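Local coordinates for hypothetical multiheme protein (Ignicoccus hospitalis KIN4/I, PDB 4QO5) that is a membrane-associated cytochrome c that carries eight heme c groups and probably takes part in electron transfer, at residues I104-N108 against R205-S211. Residue numbers count along the deposited sequence, not the author numbering.
Sequences IVTPN and RVNPDGS. With HEC (heme c), chain C.
Residues 104-105 run extended into Thr106, the N-cap of helix 107-110, while 205-211 form a loop with a type I turn from Asn207 to Gly210, with the hydrogen bond Gly210 N to Asn207 O of 2.9 Å; a second backbone hydrogen bond, Asn207 N to Ser211 O, 3.0 Å, closes the loop outside the turn. CA atoms lie 6.7 Å apart for Thr106-Asn207 and 6.3 Å for Asn108-Ser211. The one hydrogen bond across runs from Thr106 OG1 (chi1 p) to Asp209 OD1, 2.6 Å; Asp209 OD2 meanwhile accepts from Ser211 N at 3.0 Å, an Asx turn, and from Ser211 OG at 2.7 Å. Here the helix start of a multiheme cytochrome c is tied to the loop serving a heme propionate: Arg205 donates NH1 and NH2 to heme O1D, both 2.9 Å, and NE to Asn207 OD1, 2.7 Å. Ile104 CG2 covers one guanidinium face, 3.6 Å from Arg205 NH2, and its CD1 meets Pro208 CG at 4.1 Å. The CA-to-CB bond of Val105 points away from 205-211, and its side chain touches His83, an axial heme ligand.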
loop_
_atom_site.group_PDB
_atom_site.type_symbol
_atom_site.label_atom_id
_atom_site.label_comp_id
_atom_site.label_asym_id
_atom_site.label_seq_id
_atom_site.Cartn_x
_atom_site.Cartn_y
_atom_site.Cartn_z
ATOM N N ILE A 104 4.480 -21.972 25.053
ATOM C CA ILE A 104 4.058 -20.581 25.051
ATOM C C ILE A 104 4.669 -19.856 26.232
ATOM O O ILE A 104 4.199 -19.989 27.369
ATOM C CB ILE A 104 2.520 -20.406 25.036
ATOM C CG1 ILE A 104 1.923 -21.062 23.787
ATOM C CG2 ILE A 104 2.148 -18.908 25.053
ATOM C CD1 ILE A 104 0.391 -21.039 23.762
ATOM N N VAL A 105 5.745 -19.126 25.956
ATOM C CA VAL A 105 6.382 -18.296 26.962
ATOM C C VAL A 105 5.571 -17.003 27.118
ATOM O O VAL A 105 5.296 -16.306 26.143
ATOM C CB VAL A 105 7.860 -18.031 26.594
ATOM C CG1 VAL A 105 8.508 -17.053 27.560
ATOM C CG2 VAL A 105 8.642 -19.344 26.520
ATOM N N THR A 106 5.183 -16.682 28.349
ATOM C CA THR A 106 4.152 -15.679 28.578
ATOM C C THR A 106 4.727 -14.424 29.243
ATOM O O THR A 106 5.877 -14.439 29.679
ATOM C CB THR A 106 3.074 -16.260 29.498
ATOM O OG1 THR A 106 3.639 -16.447 30.797
ATOM C CG2 THR A 106 2.551 -17.597 28.937
ATOM N N PRO A 107 3.936 -13.334 29.301
ATOM C CA PRO A 107 4.394 -12.126 30.015
ATOM C C PRO A 107 4.855 -12.421 31.445
ATOM O O PRO A 107 5.811 -11.804 31.948
ATOM C CB PRO A 107 3.143 -11.241 30.030
ATOM C CG PRO A 107 2.441 -11.603 28.746
ATOM C CD PRO A 107 2.654 -13.098 28.600
ATOM N N ASN A 108 4.209 -13.375 32.101
ATOM C CA ASN A 108 4.645 -13.726 33.452
ATOM C C ASN A 108 6.033 -14.370 33.485
ATOM O O ASN A 108 6.760 -14.240 34.471
ATOM C CB ASN A 108 3.599 -14.576 34.177
ATOM C CG ASN A 108 2.426 -13.741 34.675
ATOM O OD1 ASN A 108 2.396 -12.521 34.485
ATOM N ND2 ASN A 108 1.462 -14.390 35.318
ATOM N N ARG A 205 -3.731 -11.466 23.879
ATOM C CA ARG A 205 -3.846 -12.932 23.927
ATOM C C ARG A 205 -3.987 -13.421 25.374
ATOM O O ARG A 205 -3.238 -12.986 26.257
ATOM C CB ARG A 205 -2.637 -13.597 23.295
ATOM C CG ARG A 205 -2.749 -15.157 23.216
ATOM C CD ARG A 205 -1.490 -15.697 22.581
ATOM N NE ARG A 205 -0.370 -15.623 23.516
ATOM C CZ ARG A 205 0.908 -15.498 23.165
ATOM N NH1 ARG A 205 1.273 -15.408 21.875
ATOM N NH2 ARG A 205 1.831 -15.462 24.111
ATOM N N VAL A 206 -4.955 -14.300 25.618
ATOM C CA VAL A 206 -5.150 -14.846 26.970
ATOM C C VAL A 206 -4.387 -16.165 27.069
ATOM O O VAL A 206 -4.781 -17.168 26.489
ATOM C CB VAL A 206 -6.645 -15.048 27.286
ATOM C CG1 VAL A 206 -6.840 -15.519 28.731
ATOM C CG2 VAL A 206 -7.412 -13.749 27.024
ATOM N N ASN A 207 -3.283 -16.139 27.802
ATOM C CA ASN A 207 -2.341 -17.245 27.834
ATOM C C ASN A 207 -2.800 -18.386 28.731
ATOM O O ASN A 207 -3.692 -18.199 29.560
ATOM C CB ASN A 207 -0.981 -16.713 28.281
ATOM C CG ASN A 207 -0.410 -15.736 27.290
ATOM O OD1 ASN A 207 -0.056 -16.113 26.174
ATOM N ND2 ASN A 207 -0.336 -14.478 27.677
ATOM N N PRO A 208 -2.199 -19.574 28.557
ATOM C CA PRO A 208 -2.577 -20.722 29.389
ATOM C C PRO A 208 -2.375 -20.507 30.897
ATOM O O PRO A 208 -3.087 -21.128 31.684
ATOM C CB PRO A 208 -1.653 -21.840 28.884
ATOM C CG PRO A 208 -1.307 -21.465 27.485
ATOM C CD PRO A 208 -1.250 -19.945 27.487
ATOM N N ASP A 209 -1.424 -19.663 31.289
ATOM C CA ASP A 209 -1.177 -19.378 32.710
ATOM C C ASP A 209 -2.052 -18.235 33.221
ATOM O O ASP A 209 -1.921 -17.799 34.368
ATOM C CB ASP A 209 0.313 -19.076 32.965
ATOM C CG ASP A 209 0.779 -17.775 32.298
ATOM O OD1 ASP A 209 1.941 -17.365 32.532
ATOM O OD2 ASP A 209 -0.004 -17.167 31.542
ATOM N N GLY A 210 -2.935 -17.743 32.360
ATOM C CA GLY A 210 -3.863 -16.698 32.744
ATOM C C GLY A 210 -3.347 -15.279 32.571
ATOM O O GLY A 210 -4.117 -14.323 32.684
ATOM N N SER A 211 -2.052 -15.121 32.312
ATOM C CA SER A 211 -1.535 -13.788 32.043
ATOM C C SER A 211 -2.074 -13.302 30.702
ATOM O O SER A 211 -2.509 -14.103 29.864
ATOM C CB SER A 211 0.000 -13.749 32.062
ATOM O OG SER A 211 0.563 -14.556 31.040
HETATM FE FE HEC C . 11.236 -20.125 22.130
HETATM C CHA HEC C . 7.973 -20.473 21.106
HETATM C CHB HEC C . 11.988 -23.122 20.579
HETATM C CHC HEC C . 14.391 -19.684 23.012
HETATM C CHD HEC C . 10.383 -17.290 23.860
HETATM N NA HEC C . 10.225 -21.491 21.027
HETATM C C1A HEC C . 8.861 -21.439 20.733
HETATM C C2A HEC C . 8.498 -22.602 19.967
HETATM C C3A HEC C . 9.597 -23.329 19.804
HETATM C C4A HEC C . 10.699 -22.656 20.461
HETATM C CMA HEC C . 9.692 -24.662 19.030
HETATM C CAA HEC C . 7.066 -22.936 19.479
HETATM C CBA HEC C . 6.499 -21.966 18.457
HETATM C CGA HEC C . 7.004 -22.392 17.112
HETATM O O1A HEC C . 7.364 -21.484 16.317
HETATM O O2A HEC C . 7.062 -23.628 16.853
HETATM N NB HEC C . 12.774 -21.228 21.921
HETATM C C1B HEC C . 12.959 -22.371 21.157
HETATM C C2B HEC C . 14.362 -22.616 20.981
HETATM C C3B HEC C . 14.967 -21.603 21.617
HETATM C C4B HEC C . 14.013 -20.757 22.239
HETATM C CMB HEC C . 14.921 -23.785 20.121
HETATM C CAB HEC C . 16.404 -21.128 21.731
HETATM C CBB HEC C . 17.183 -21.315 20.383
HETATM N NC HEC C . 12.193 -18.786 23.249
HETATM C C1C HEC C . 13.532 -18.774 23.533
HETATM C C2C HEC C . 13.815 -17.796 24.552
HETATM C C3C HEC C . 12.714 -17.025 24.578
HETATM C C4C HEC C . 11.677 -17.710 23.901
HETATM C CMC HEC C . 15.289 -17.427 24.883
HETATM C CAC HEC C . 12.286 -15.742 25.336
HETATM C CBC HEC C . 13.390 -14.655 25.469
HETATM N ND HEC C . 9.498 -19.104 22.414
HETATM C C1D HEC C . 9.408 -17.913 23.133
HETATM C C2D HEC C . 8.084 -17.351 23.067
HETATM C C3D HEC C . 7.296 -18.342 22.223
HETATM C C4D HEC C . 8.251 -19.387 21.880
HETATM C CMD HEC C . 7.693 -16.012 23.756
HETATM C CAD HEC C . 5.811 -18.345 21.761
HETATM C CBD HEC C . 4.868 -17.424 22.511
HETATM C CGD HEC C . 4.863 -16.053 21.854
HETATM O O1D HEC C . 4.127 -15.172 22.342
HETATM O O2D HEC C . 5.586 -15.846 20.846
#